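Local coordinates for hypothetical protein DUF871 (Enterococcus faecalis, PDB 2P0O) that is of unknown function but probably hydrolyses 6-phospho-N-acetylmuramic acid conjugates, as a 6-phospho-N-acetylmuramidase would, at residues 23-27 with 61-65; 93-98 with 114-119; 252-257 with 290-295; 299-305 with 321-327. All blocks are in the same frame, centred on the assembly; numbering follows the deposited sequence.

Contact 1. Residues 23-27 with 61-65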
loop_
_atom_site.group_PDB
_atom_site.type_symbol
_atom_site.label_atom_id
_atom_site.label_comp_id
_atom_site.label_asym_id
_atom_site.label_seq_id
_atom_site.Cartn_x
_atom_site.Cartn_y
_atom_site.Cartn_z
ATOM N N ILE A 23 6.943 -3.060 13.497
ATOM C CA ILE A 23 5.585 -2.632 13.853
ATOM C C ILE A 23 5.574 -1.153 14.318
ATOM O O ILE A 23 4.799 -0.318 13.817
ATOM C CB ILE A 23 4.957 -3.563 14.924
ATOM C CG1 ILE A 23 4.646 -4.942 14.332
ATOM C CG2 ILE A 23 3.685 -2.940 15.499
ATOM C CD1 ILE A 23 4.373 -6.022 15.398
ATOM N N LYS A 24 6.478 -0.838 15.230
ATOM C CA LYS A 24 6.621 0.514 15.758
ATOM C C LYS A 24 6.957 1.542 14.670
ATOM O O LYS A 24 6.361 2.629 14.630
ATOM C CB LYS A 24 7.674 0.550 16.875
ATOM C CG LYS A 24 7.290 -0.221 18.114
ATOM C CD LYS A 24 8.232 0.115 19.298
ATOM C CE LYS A 24 8.068 -0.920 20.403
ATOM N NZ LYS A 24 8.475 -0.449 21.784
ATOM N N LYS A 25 7.899 1.199 13.786
ATOM C CA LYS A 25 8.243 2.086 12.674
ATOM C C LYS A 25 7.073 2.290 11.723
ATOM O O LYS A 25 6.836 3.396 11.266
ATOM C CB LYS A 25 9.411 1.531 11.886
ATOM C CG LYS A 25 10.734 1.950 12.447
ATOM C CD LYS A 25 11.872 1.263 11.717
ATOM C CE LYS A 25 13.161 1.538 12.477
ATOM N NZ LYS A 25 14.282 0.982 11.683
HETATM N N MSE A 26 6.338 1.217 11.430
HETATM C CA MSE A 26 5.210 1.308 10.502
HETATM C C MSE A 26 4.130 2.243 11.058
HETATM O O MSE A 26 3.604 3.088 10.326
HETATM C CB MSE A 26 4.676 -0.077 10.143
HETATM C CG MSE A 26 5.669 -0.881 9.283
HETATM SE SE MSE A 26 6.107 0.011 7.559
HETATM C CE MSE A 26 4.703 -0.787 6.455
ATOM N N LYS A 27 3.837 2.120 12.352
ATOM C CA LYS A 27 2.949 3.068 13.011
ATOM C C LYS A 27 3.391 4.531 12.813
ATOM O O LYS A 27 2.580 5.357 12.393
ATOM C CB LYS A 27 2.798 2.759 14.497
ATOM C CG LYS A 27 2.067 3.855 15.267
ATOM C CD LYS A 27 0.585 3.788 14.991
ATOM C CE LYS A 27 -0.136 4.892 15.734
ATOM N NZ LYS A 27 -1.597 4.728 15.533
ATOM N N ALA A 61 -0.442 -0.502 23.020
ATOM C CA ALA A 61 0.534 0.553 23.329
ATOM C C ALA A 61 0.758 1.469 22.138
ATOM O O ALA A 61 0.971 2.671 22.262
ATOM C CB ALA A 61 1.849 -0.068 23.752
ATOM N N GLU A 62 0.701 0.870 20.970
ATOM C CA GLU A 62 1.024 1.544 19.736
ATOM C C GLU A 62 -0.234 2.158 19.102
ATOM O O GLU A 62 -0.127 2.906 18.144
ATOM C CB GLU A 62 1.718 0.532 18.824
ATOM C CG GLU A 62 2.752 1.091 17.892
ATOM C CD GLU A 62 3.881 1.840 18.569
ATOM O OE1 GLU A 62 4.380 1.392 19.622
ATOM O OE2 GLU A 62 4.292 2.887 18.012
ATOM N N LYS A 63 -1.407 1.871 19.677
ATOM C CA LYS A 63 -2.724 2.348 19.198
ATOM C C LYS A 63 -2.996 1.881 17.780
ATOM O O LYS A 63 -3.150 2.673 16.839
ATOM C CB LYS A 63 -2.885 3.859 19.340
ATOM C CG LYS A 63 -3.021 4.332 20.774
ATOM C CD LYS A 63 -2.757 5.809 20.831
ATOM C CE LYS A 63 -2.639 6.316 22.266
ATOM N NZ LYS A 63 -2.006 7.675 22.236
HETATM N N MSE A 64 -3.028 0.567 17.648
HETATM C CA MSE A 64 -3.214 -0.075 16.369
HETATM C C MSE A 64 -4.269 -1.143 16.519
HETATM O O MSE A 64 -4.430 -1.737 17.583
HETATM C CB MSE A 64 -1.911 -0.696 15.892
HETATM C CG MSE A 64 -0.809 0.310 15.664
HETATM SE SE MSE A 64 0.840 -0.610 15.163
HETATM C CE MSE A 64 0.582 -0.907 13.239
ATOM N N LYS A 65 -4.990 -1.371 15.444
ATOM C CA LYS A 65 -6.032 -2.365 15.427
ATOM C C LYS A 65 -5.442 -3.719 15.064
ATOM O O LYS A 65 -4.334 -3.790 14.508
ATOM C CB LYS A 65 -7.108 -1.919 14.446
ATOM C CG LYS A 65 -7.752 -0.612 14.910
ATOM C CD LYS A 65 -8.909 -0.192 14.027
ATOM C CE LYS A 65 -10.171 -0.947 14.396
ATOM N NZ LYS A 65 -11.224 -0.715 13.366
HETATM O O HOH W 1 6.042 4.037 16.635
#

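Contact 2. Residues 93-98 with 114-119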
loop_
_atom_site.group_PDB
_atom_site.type_symbol
_atom_site.label_atom_id
_atom_site.label_comp_id
_atom_site.label_asym_id
_atom_site.label_seq_id
_atom_site.Cartn_x
_atom_site.Cartn_y
_atom_site.Cartn_z
ATOM N N VAL A 93 -7.336 -7.318 20.700
ATOM C CA VAL A 93 -7.921 -7.707 19.419
ATOM C C VAL A 93 -9.162 -6.858 19.131
ATOM O O VAL A 93 -10.025 -6.704 19.984
ATOM C CB VAL A 93 -8.226 -9.212 19.390
ATOM C CG1 VAL A 93 -8.973 -9.609 18.109
ATOM C CG2 VAL A 93 -6.927 -9.989 19.529
ATOM N N THR A 94 -9.238 -6.297 17.926
ATOM C CA THR A 94 -10.341 -5.412 17.570
ATOM C C THR A 94 -11.291 -6.008 16.540
ATOM O O THR A 94 -12.333 -5.416 16.231
ATOM C CB THR A 94 -9.825 -4.073 17.027
ATOM O OG1 THR A 94 -8.847 -4.325 16.008
ATOM C CG2 THR A 94 -9.221 -3.218 18.146
ATOM N N GLY A 95 -10.935 -7.174 16.009
ATOM C CA GLY A 95 -11.681 -7.750 14.910
ATOM C C GLY A 95 -11.447 -9.233 14.744
ATOM O O GLY A 95 -10.348 -9.737 14.994
ATOM N N LEU A 96 -12.501 -9.936 14.345
ATOM C CA LEU A 96 -12.380 -11.335 13.969
ATOM C C LEU A 96 -12.941 -11.602 12.577
ATOM O O LEU A 96 -14.009 -11.113 12.212
ATOM C CB LEU A 96 -13.002 -12.266 15.011
ATOM C CG LEU A 96 -12.277 -12.277 16.364
ATOM C CD1 LEU A 96 -13.197 -12.808 17.478
ATOM C CD2 LEU A 96 -10.939 -13.038 16.288
ATOM N N ARG A 97 -12.164 -12.342 11.800
ATOM C CA ARG A 97 -12.592 -12.858 10.505
ATOM C C ARG A 97 -12.697 -14.370 10.642
ATOM O O ARG A 97 -11.688 -15.083 10.673
ATOM C CB ARG A 97 -11.613 -12.456 9.414
ATOM C CG ARG A 97 -12.021 -12.865 7.979
ATOM C CD ARG A 97 -11.306 -11.934 7.001
ATOM N NE ARG A 97 -11.592 -12.205 5.590
ATOM C CZ ARG A 97 -10.786 -12.875 4.771
ATOM N NH1 ARG A 97 -9.638 -13.374 5.216
ATOM N NH2 ARG A 97 -11.128 -13.044 3.503
HETATM N N MSE A 98 -13.937 -14.840 10.774
HETATM C CA MSE A 98 -14.217 -16.252 10.954
HETATM C C MSE A 98 -14.599 -16.865 9.616
HETATM O O MSE A 98 -15.243 -16.249 8.773
HETATM C CB MSE A 98 -15.348 -16.460 11.947
HETATM C CG MSE A 98 -15.205 -15.691 13.237
HETATM SE SE MSE A 98 -13.641 -16.141 14.332
HETATM C CE MSE A 98 -13.910 -18.043 14.677
ATOM N N ILE A 114 -17.353 -5.971 18.340
ATOM C CA ILE A 114 -16.060 -6.104 17.703
ATOM C C ILE A 114 -16.243 -5.987 16.200
ATOM O O ILE A 114 -17.331 -6.262 15.690
ATOM C CB ILE A 114 -15.434 -7.465 18.093
ATOM C CG1 ILE A 114 -13.914 -7.358 18.135
ATOM C CG2 ILE A 114 -15.983 -8.625 17.222
ATOM C CD1 ILE A 114 -13.262 -8.432 18.986
ATOM N N ASP A 115 -15.203 -5.570 15.488
ATOM C CA ASP A 115 -15.279 -5.566 14.034
ATOM C C ASP A 115 -15.325 -6.994 13.556
ATOM O O ASP A 115 -14.746 -7.891 14.191
ATOM C CB ASP A 115 -14.092 -4.843 13.399
ATOM C CG ASP A 115 -14.013 -3.372 13.808
ATOM O OD1 ASP A 115 -15.076 -2.729 13.994
ATOM O OD2 ASP A 115 -12.878 -2.865 13.954
ATOM N N ILE A 116 -16.052 -7.194 12.457
ATOM C CA ILE A 116 -16.239 -8.516 11.860
ATOM C C ILE A 116 -15.677 -8.538 10.434
ATOM O O ILE A 116 -16.059 -7.729 9.587
ATOM C CB ILE A 116 -17.730 -8.937 11.929
ATOM C CG1 ILE A 116 -18.135 -9.228 13.390
ATOM C CG2 ILE A 116 -18.032 -10.147 11.027
ATOM C CD1 ILE A 116 -17.305 -10.332 14.087
ATOM N N GLY A 117 -14.724 -9.435 10.205
ATOM C CA GLY A 117 -14.115 -9.610 8.900
ATOM C C GLY A 117 -14.961 -10.563 8.079
ATOM O O GLY A 117 -15.301 -11.656 8.532
ATOM N N LEU A 118 -15.330 -10.121 6.882
ATOM C CA LEU A 118 -15.971 -10.981 5.888
ATOM C C LEU A 118 -14.976 -11.276 4.755
ATOM O O LEU A 118 -13.936 -10.613 4.621
ATOM C CB LEU A 118 -17.218 -10.321 5.317
ATOM C CG LEU A 118 -18.194 -9.716 6.324
ATOM C CD1 LEU A 118 -19.246 -8.921 5.571
ATOM C CD2 LEU A 118 -18.837 -10.831 7.155
ATOM N N ASN A 119 -15.307 -12.282 3.965
ATOM C CA ASN A 119 -14.503 -12.643 2.831
ATOM C C ASN A 119 -15.120 -11.951 1.604
ATOM O O ASN A 119 -16.210 -12.290 1.181
ATOM C CB ASN A 119 -14.456 -14.169 2.711
ATOM C CG ASN A 119 -13.595 -14.643 1.536
ATOM O OD1 ASN A 119 -13.380 -13.911 0.565
ATOM N ND2 ASN A 119 -13.089 -15.861 1.636
HETATM O O HOH W 2 -10.497 -4.467 13.827
#

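Contact 3. Residues 252-257 with 290-295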
loop_
_atom_site.group_PDB
_atom_site.type_symbol
_atom_site.label_atom_id
_atom_site.label_comp_id
_atom_site.label_asym_id
_atom_site.label_seq_id
_atom_site.Cartn_x
_atom_site.Cartn_y
_atom_site.Cartn_z
ATOM N N SER A 252 25.181 14.410 -17.161
ATOM C CA SER A 252 24.613 15.659 -17.637
ATOM C C SER A 252 25.025 16.878 -16.791
ATOM O O SER A 252 25.069 16.802 -15.555
ATOM C CB SER A 252 23.092 15.532 -17.657
ATOM O OG SER A 252 22.533 16.747 -18.035
ATOM N N ARG A 253 25.302 17.995 -17.463
ATOM C CA ARG A 253 25.465 19.296 -16.803
ATOM C C ARG A 253 24.162 19.784 -16.150
ATOM O O ARG A 253 24.185 20.692 -15.323
ATOM C CB ARG A 253 25.951 20.346 -17.809
ATOM C CG ARG A 253 25.674 21.830 -17.403
ATOM C CD ARG A 253 26.233 22.901 -18.374
ATOM N NE ARG A 253 27.626 22.618 -18.718
ATOM C CZ ARG A 253 27.993 21.970 -19.822
ATOM N NH1 ARG A 253 29.284 21.722 -20.046
ATOM N NH2 ARG A 253 27.062 21.565 -20.697
ATOM N N TYR A 254 23.036 19.186 -16.513
ATOM C CA TYR A 254 21.751 19.653 -16.021
ATOM C C TYR A 254 21.152 18.755 -14.964
ATOM O O TYR A 254 19.989 18.941 -14.574
ATOM C CB TYR A 254 20.787 19.892 -17.188
ATOM C CG TYR A 254 21.427 20.809 -18.180
ATOM C CD1 TYR A 254 21.743 22.129 -17.824
ATOM C CD2 TYR A 254 21.814 20.352 -19.436
ATOM C CE1 TYR A 254 22.386 22.991 -18.721
ATOM C CE2 TYR A 254 22.461 21.210 -20.343
ATOM C CZ TYR A 254 22.739 22.520 -19.975
ATOM O OH TYR A 254 23.367 23.365 -20.849
ATOM N N LEU A 255 21.941 17.800 -14.484
ATOM C CA LEU A 255 21.449 16.861 -13.486
ATOM C C LEU A 255 20.996 17.568 -12.200
ATOM O O LEU A 255 19.921 17.263 -11.676
ATOM C CB LEU A 255 22.467 15.751 -13.189
ATOM C CG LEU A 255 22.037 14.642 -12.201
ATOM C CD1 LEU A 255 20.806 13.871 -12.627
ATOM C CD2 LEU A 255 23.189 13.666 -11.877
ATOM N N LYS A 256 21.801 18.512 -11.720
ATOM C CA LYS A 256 21.521 19.230 -10.469
ATOM C C LYS A 256 20.293 20.109 -10.549
ATOM O O LYS A 256 19.632 20.338 -9.540
ATOM C CB LYS A 256 22.723 20.065 -10.031
ATOM C CG LYS A 256 23.957 19.215 -9.870
ATOM C CD LYS A 256 24.864 19.619 -8.701
ATOM C CE LYS A 256 25.631 18.375 -8.221
ATOM N NZ LYS A 256 24.711 17.155 -8.243
ATOM N N ARG A 257 19.998 20.616 -11.744
ATOM C CA ARG A 257 18.795 21.385 -11.957
ATOM C C ARG A 257 17.593 20.512 -11.775
ATOM O O ARG A 257 16.548 20.993 -11.342
ATOM C CB ARG A 257 18.731 21.944 -13.379
ATOM C CG ARG A 257 19.185 23.344 -13.503
ATOM C CD ARG A 257 18.713 23.925 -14.807
ATOM N NE ARG A 257 19.394 25.194 -15.041
ATOM C CZ ARG A 257 18.826 26.276 -15.567
ATOM N NH1 ARG A 257 19.557 27.386 -15.722
ATOM N NH2 ARG A 257 17.539 26.260 -15.938
ATOM N N ALA A 290 21.778 29.388 -16.511
ATOM C CA ALA A 290 21.115 30.423 -17.301
ATOM C C ALA A 290 20.605 29.825 -18.622
ATOM O O ALA A 290 19.590 29.114 -18.616
ATOM C CB ALA A 290 22.062 31.609 -17.539
ATOM N N THR A 291 21.306 30.102 -19.728
ATOM C CA THR A 291 21.079 29.438 -21.015
ATOM C C THR A 291 21.225 27.911 -20.889
ATOM O O THR A 291 22.220 27.426 -20.348
ATOM C CB THR A 291 22.079 29.934 -22.077
ATOM O OG1 THR A 291 22.043 31.363 -22.133
ATOM C CG2 THR A 291 21.744 29.390 -23.460
ATOM N N ILE A 292 20.229 27.167 -21.375
ATOM C CA ILE A 292 20.331 25.707 -21.487
ATOM C C ILE A 292 20.808 25.383 -22.898
ATOM O O ILE A 292 20.072 25.526 -23.860
ATOM C CB ILE A 292 18.974 24.978 -21.192
ATOM C CG1 ILE A 292 18.349 25.444 -19.857
ATOM C CG2 ILE A 292 19.134 23.424 -21.256
ATOM C CD1 ILE A 292 19.258 25.206 -18.617
ATOM N N GLU A 293 22.061 24.963 -23.014
ATOM C CA GLU A 293 22.626 24.606 -24.304
ATOM C C GLU A 293 22.131 23.241 -24.741
ATOM O O GLU A 293 21.776 22.400 -23.915
ATOM C CB GLU A 293 24.146 24.583 -24.209
ATOM C CG GLU A 293 24.722 25.740 -23.391
ATOM C CD GLU A 293 25.029 26.985 -24.222
ATOM O OE1 GLU A 293 24.149 27.456 -24.978
ATOM O OE2 GLU A 293 26.163 27.505 -24.117
ATOM N N SER A 294 22.103 23.024 -26.044
ATOM C CA SER A 294 21.906 21.691 -26.608
ATOM C C SER A 294 22.931 20.681 -26.055
ATOM O O SER A 294 24.140 20.932 -26.107
ATOM C CB SER A 294 22.056 21.777 -28.125
ATOM O OG SER A 294 21.648 20.574 -28.738
ATOM N N GLU A 295 22.469 19.549 -25.522
ATOM C CA GLU A 295 23.410 18.549 -24.975
ATOM C C GLU A 295 23.199 17.191 -25.666
ATOM O O GLU A 295 23.643 17.019 -26.806
ATOM C CB GLU A 295 23.321 18.492 -23.448
ATOM C CG GLU A 295 24.442 17.754 -22.775
ATOM C CD GLU A 295 24.279 17.657 -21.261
ATOM O OE1 GLU A 295 23.231 17.147 -20.794
ATOM O OE2 GLU A 295 25.213 18.078 -20.531
#

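Contact 4. Residues 299-305 with 321-327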
loop_
_atom_site.group_PDB
_atom_site.type_symbol
_atom_site.label_atom_id
_atom_site.label_comp_id
_atom_site.label_asym_id
_atom_site.label_seq_id
_atom_site.Cartn_x
_atom_site.Cartn_y
_atom_site.Cartn_z
ATOM N N ALA A 299 15.882 9.721 -27.826
ATOM C CA ALA A 299 14.510 9.248 -27.611
ATOM C C ALA A 299 14.106 9.405 -26.131
ATOM O O ALA A 299 14.968 9.413 -25.241
ATOM C CB ALA A 299 14.390 7.801 -28.065
ATOM N N ARG A 300 12.814 9.523 -25.845
ATOM C CA ARG A 300 12.378 9.760 -24.470
ATOM C C ARG A 300 11.410 8.681 -23.958
ATOM O O ARG A 300 10.206 8.958 -23.766
ATOM C CB ARG A 300 11.756 11.156 -24.359
ATOM C CG ARG A 300 12.743 12.276 -24.726
ATOM C CD ARG A 300 12.054 13.600 -24.927
ATOM N NE ARG A 300 11.347 13.644 -26.211
ATOM C CZ ARG A 300 10.297 14.426 -26.472
ATOM N NH1 ARG A 300 9.800 15.245 -25.534
ATOM N NH2 ARG A 300 9.738 14.388 -27.682
ATOM N N PRO A 301 11.911 7.439 -23.754
ATOM C CA PRO A 301 10.987 6.404 -23.266
ATOM C C PRO A 301 10.381 6.774 -21.917
ATOM O O PRO A 301 10.882 7.691 -21.224
ATOM C CB PRO A 301 11.854 5.122 -23.210
ATOM C CG PRO A 301 13.271 5.608 -23.152
ATOM C CD PRO A 301 13.269 6.904 -23.970
ATOM N N VAL A 302 9.282 6.120 -21.570
ATOM C CA VAL A 302 8.584 6.412 -20.321
ATOM C C VAL A 302 9.568 6.558 -19.150
ATOM O O VAL A 302 10.418 5.713 -18.927
ATOM C CB VAL A 302 7.402 5.398 -20.022
ATOM C CG1 VAL A 302 7.886 3.947 -20.016
ATOM C CG2 VAL A 302 6.715 5.755 -18.701
ATOM N N GLY A 303 9.480 7.674 -18.453
ATOM C CA GLY A 303 10.302 7.915 -17.257
ATOM C C GLY A 303 11.455 8.849 -17.516
ATOM O O GLY A 303 12.125 9.255 -16.590
ATOM N N THR A 304 11.677 9.200 -18.784
ATOM C CA THR A 304 12.756 10.090 -19.178
ATOM C C THR A 304 12.582 11.494 -18.594
ATOM O O THR A 304 11.518 12.120 -18.739
ATOM C CB THR A 304 12.994 10.093 -20.732
ATOM O OG1 THR A 304 13.385 8.770 -21.171
ATOM C CG2 THR A 304 14.128 11.054 -21.123
ATOM N N VAL A 305 13.620 11.958 -17.904
ATOM C CA VAL A 305 13.679 13.327 -17.384
ATOM C C VAL A 305 14.415 14.233 -18.352
ATOM O O VAL A 305 15.579 13.980 -18.732
ATOM C CB VAL A 305 14.394 13.373 -16.013
ATOM C CG1 VAL A 305 14.289 14.758 -15.384
ATOM C CG2 VAL A 305 13.834 12.295 -15.084
ATOM N N VAL A 321 9.018 15.032 -17.091
ATOM C CA VAL A 321 9.227 13.601 -17.025
ATOM C C VAL A 321 8.157 13.005 -17.936
ATOM O O VAL A 321 6.955 13.323 -17.782
ATOM C CB VAL A 321 9.041 13.082 -15.577
ATOM C CG1 VAL A 321 9.359 11.577 -15.471
ATOM C CG2 VAL A 321 9.906 13.895 -14.579
ATOM N N THR A 322 8.580 12.138 -18.858
ATOM C CA THR A 322 7.650 11.472 -19.766
ATOM C C THR A 322 6.792 10.394 -19.132
ATOM O O THR A 322 7.288 9.559 -18.352
ATOM C CB THR A 322 8.319 10.975 -21.082
ATOM O OG1 THR A 322 9.296 9.956 -20.825
ATOM C CG2 THR A 322 8.984 12.160 -21.821
ATOM N N LEU A 323 5.491 10.430 -19.454
ATOM C CA LEU A 323 4.540 9.463 -18.929
ATOM C C LEU A 323 4.308 8.346 -19.931
ATOM O O LEU A 323 3.774 7.299 -19.583
ATOM C CB LEU A 323 3.222 10.150 -18.570
ATOM C CG LEU A 323 3.317 11.116 -17.364
ATOM C CD1 LEU A 323 1.969 11.816 -17.106
ATOM C CD2 LEU A 323 3.802 10.390 -16.102
ATOM N N VAL A 324 4.731 8.588 -21.177
ATOM C CA VAL A 324 4.606 7.675 -22.301
ATOM C C VAL A 324 5.930 7.750 -23.107
ATOM O O VAL A 324 6.719 8.653 -22.902
ATOM C CB VAL A 324 3.391 8.074 -23.209
ATOM C CG1 VAL A 324 2.081 8.126 -22.410
ATOM C CG2 VAL A 324 3.599 9.456 -23.868
ATOM N N ASP A 325 6.157 6.816 -24.035
ATOM C CA ASP A 325 7.319 6.873 -24.925
ATOM C C ASP A 325 7.154 8.029 -25.904
ATOM O O ASP A 325 6.198 8.065 -26.696
ATOM C CB ASP A 325 7.460 5.565 -25.709
ATOM C CG ASP A 325 7.887 4.393 -24.842
ATOM O OD1 ASP A 325 8.150 4.579 -23.625
ATOM O OD2 ASP A 325 7.960 3.260 -25.382
ATOM N N LEU A 326 8.092 8.968 -25.853
ATOM C CA LEU A 326 8.125 10.083 -26.793
ATOM C C LEU A 326 9.364 10.004 -27.689
ATOM O O LEU A 326 10.422 9.508 -27.288
ATOM C CB LEU A 326 8.022 11.434 -26.065
ATOM C CG LEU A 326 6.622 11.798 -25.537
ATOM C CD1 LEU A 326 6.614 13.140 -24.797
ATOM C CD2 LEU A 326 5.637 11.899 -26.702
ATOM N N PRO A 327 9.228 10.470 -28.934
ATOM C CA PRO A 327 10.385 10.382 -29.801
ATOM C C PRO A 327 11.437 11.485 -29.495
ATOM O O PRO A 327 11.146 12.448 -28.763
ATOM C CB PRO A 327 9.768 10.533 -31.190
ATOM C CG PRO A 327 8.548 11.454 -30.953
ATOM C CD PRO A 327 8.049 11.085 -29.590
#

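Contact 1. Residues 23-27 with 61-65
Lys27 swings CG away from its own backbone N (chi1 170°) and bends at the next bond (chi2 76°), which lays it along the end of helix 48-62, running antiparallel to the side chains of Glu62 and Met64. Its CB and CG lie against CG and OE2 of Glu62, and its CD lies 3.8 Å from Met64 CG. At the tip, NZ donates to Lys63 O over 2.9 Å, approaching from above the carbonyl plane, and it also forms a salt bridge with Asp32. Lysine suits this place because its long methylene chain packs while its ammonium reaches a carbonyl at a helix end. That end is a Schellman motif with Lys63, at positive phi, as its C-prime residue; in this TIM barrel it turns the chain from helix 48-62 into strand 65-70, beside the neighbouring outer helix 17-28. Deeper in, Ile23 CG2 touches the selenium of Met64, a selenomethionine, at 3.7 Å, and both side chains also rest on Ile7 of strand 4-8. On the outer side Glu62 crosses Lys24 at about a right angle, its OE1 3.7 Å from Lys24 CG. A water lies unusually close to both Lys24 O and Glu62 OE2, so the bridge it suggests is somewhat doubtful.

Contact 2. Residues 93-98 with 114-119
Arg97 reaches across Gly117 toward Asn119, joining two neighbouring parallel strands of the TIM barrel. Strands 95-98 and 115-119, with helix 104-111 between them in sequence, form one beta-alpha-beta unit. Three backbone bonds tie the strands: Asp115 N to Thr94 O, Leu96 N to Asp115 O, and Gly117 N to Leu96 O, the last nearly straight at 174° and 2.7 Å long.

The Arg97 side chain begins with CB 3.8 Å from Gly117 CA, an approach that Gly117 allows because it has no side chain. With CG anti to the backbone N (chi1 -176°) and the chain extended to NE, the arginine runs along the neighbouring strand: CG lies 3.5 Å from Gly117 O, and CD approaches Leu118 O. NE then donates to that same Leu118 O at 3.0 Å, the oxygen lying near the guanidinium plane although NE stands well above the carbonyl plane. At the tip, NH2 lies 3.5 Å from both CA and CG of Asn119, the guanidinium and amide planes 54° apart. NH1 forms a salt bridge with Asp69 and NH2 bonds Asn146, so all three nitrogens have partners and the buried charge is held in a fixed orientation.

Leu96 and Ile116 point to the other face of the sheet, where Ile116 meets helix 104-111 and Leu96 meets Phe82 and Leu85. At the start of the strands Asp115 forms salt bridges with Lys65 and Arg140. Thr94 OG1 is hydrogen-bonded to Ile66 N and, at 2.7 Å, to a water that donates to Asp115 OD2 at 2.9 Å.

Contact 3. Residues 252-257 with 290-295
Ser252 meets Glu295 at the start of the first segment, its OG donating to OE1 over 2.9 Å. The same OG accepts from Tyr254 N, making an ST turn; serine suits the site because its short hydroxyl can serve both partners. Next, Arg253 N donates to Glu295 OE2 at 3.1 Å and 167°. Each carboxylate oxygen uses its syn lone pair, so the group is held by both oxygens. The extended Glu295 chain, with CG anti to the backbone N (chi1 -166°), delivers it there. The Arg253 guanidinium adds only a long charge pairing with OE2, which lies well out of its plane so that no N-H points at it, while Arg253 CG lies over one face of the Tyr254 ring.

Tyr254 occupies the N-cap position of helix 255-258 and is the third residue of a type I turn from Ser252 to Leu255. This small helix belongs to the C-terminal region, related by family to cyclophilin-like folds, and here it meets the loop leading to strand 304-308. Ile292 CG2 makes a CH-pi contact with the ring face opposite Arg253, 4.1 Å from the centroid. At the far end of the ring, OH accepts from Glu293 N over 3.0 Å. An aromatic ring with a polar tip thus fits a site where apolar packing ends at a backbone amide. Ile307 and Ile335 of the adjoining sheet also touch the ring.

One helical turn later, Arg257 reaches out with an extended chain and lays its guanidinium flat over Ile292 CD1, which sits 3.2 Å above the centre of that plane. Its NH1 makes a weak bond to Ala290 O.

Contact 4. Residues 299-305 with 321-327
The guanidinium of Arg300 has Leu326 CB over the centre of one face, 3.7 Å above the plane, and Pro327 O at its edge. NE and NH2 both donate to that single oxygen, at 2.8 Å and 2.6 Å, a side-on grip that fixes the rotation of the group. The bend at chi3 (-75°) turns the end of the arginine toward it. At the backbone, Arg300 and Leu326 form an antiparallel hydrogen-bonded pair, Arg300 N to Leu326 O and Leu326 N to Arg300 O.

The segments extend the hairpin of strands 304-308 and 319-322, with Val305 opposite Val321 in a non-hydrogen-bonded pair and Thr322 N bonded to Thr304 O. Between these pairings, a type II turn from Pro301 to Thr304 redirects the chain. Pro301, opening the turn, offers its carbonyl to both Thr304 N and Thr304 OG1, and Gly303 adopts a positive phi at which a CB would press on the preceding carbonyl. Asp325 OD1 receives Val302 N at 2.8 Å, almost along the C-O bond, while Gly303 N donates to Thr322 O.

Thr322 OG1, from the facing segment, comes up against the turn and takes weak bonds from Gly303 N and Thr304 N. This irregular part of the hairpin is thus held by polar side chains as well as by backbone pairing, chiefly through Asp325 OD1 and Thr304 OG1, with Thr322 OG1 adding only weak bonds.

In the fold
Contacts 1 and 2 belong to the TIM barrel, contacts 3 and 4 to the C-terminal region. Contact 2 is the most buried: parallel strands joined by backbone bonds, with charged groups balanced by salt bridges. Contact 1 lies on the outer, helical layer of the barrel, between helix 17-28 and the end of helix 48-62, and mixes a buried apolar patch with lysines and a glutamate toward solvent; the two meet directly where Lys65 bridges to Asp115. Contacts 3 and 4, both partly buried, adjoin in sequence, with centres about 18 Å apart. Contact 4 pairs antiparallel segments, whereas contact 3 secures an irregular loop mainly through side chains, packing on Ile307 of strand 304-308, the strand that contact 4 pairs with 319-322.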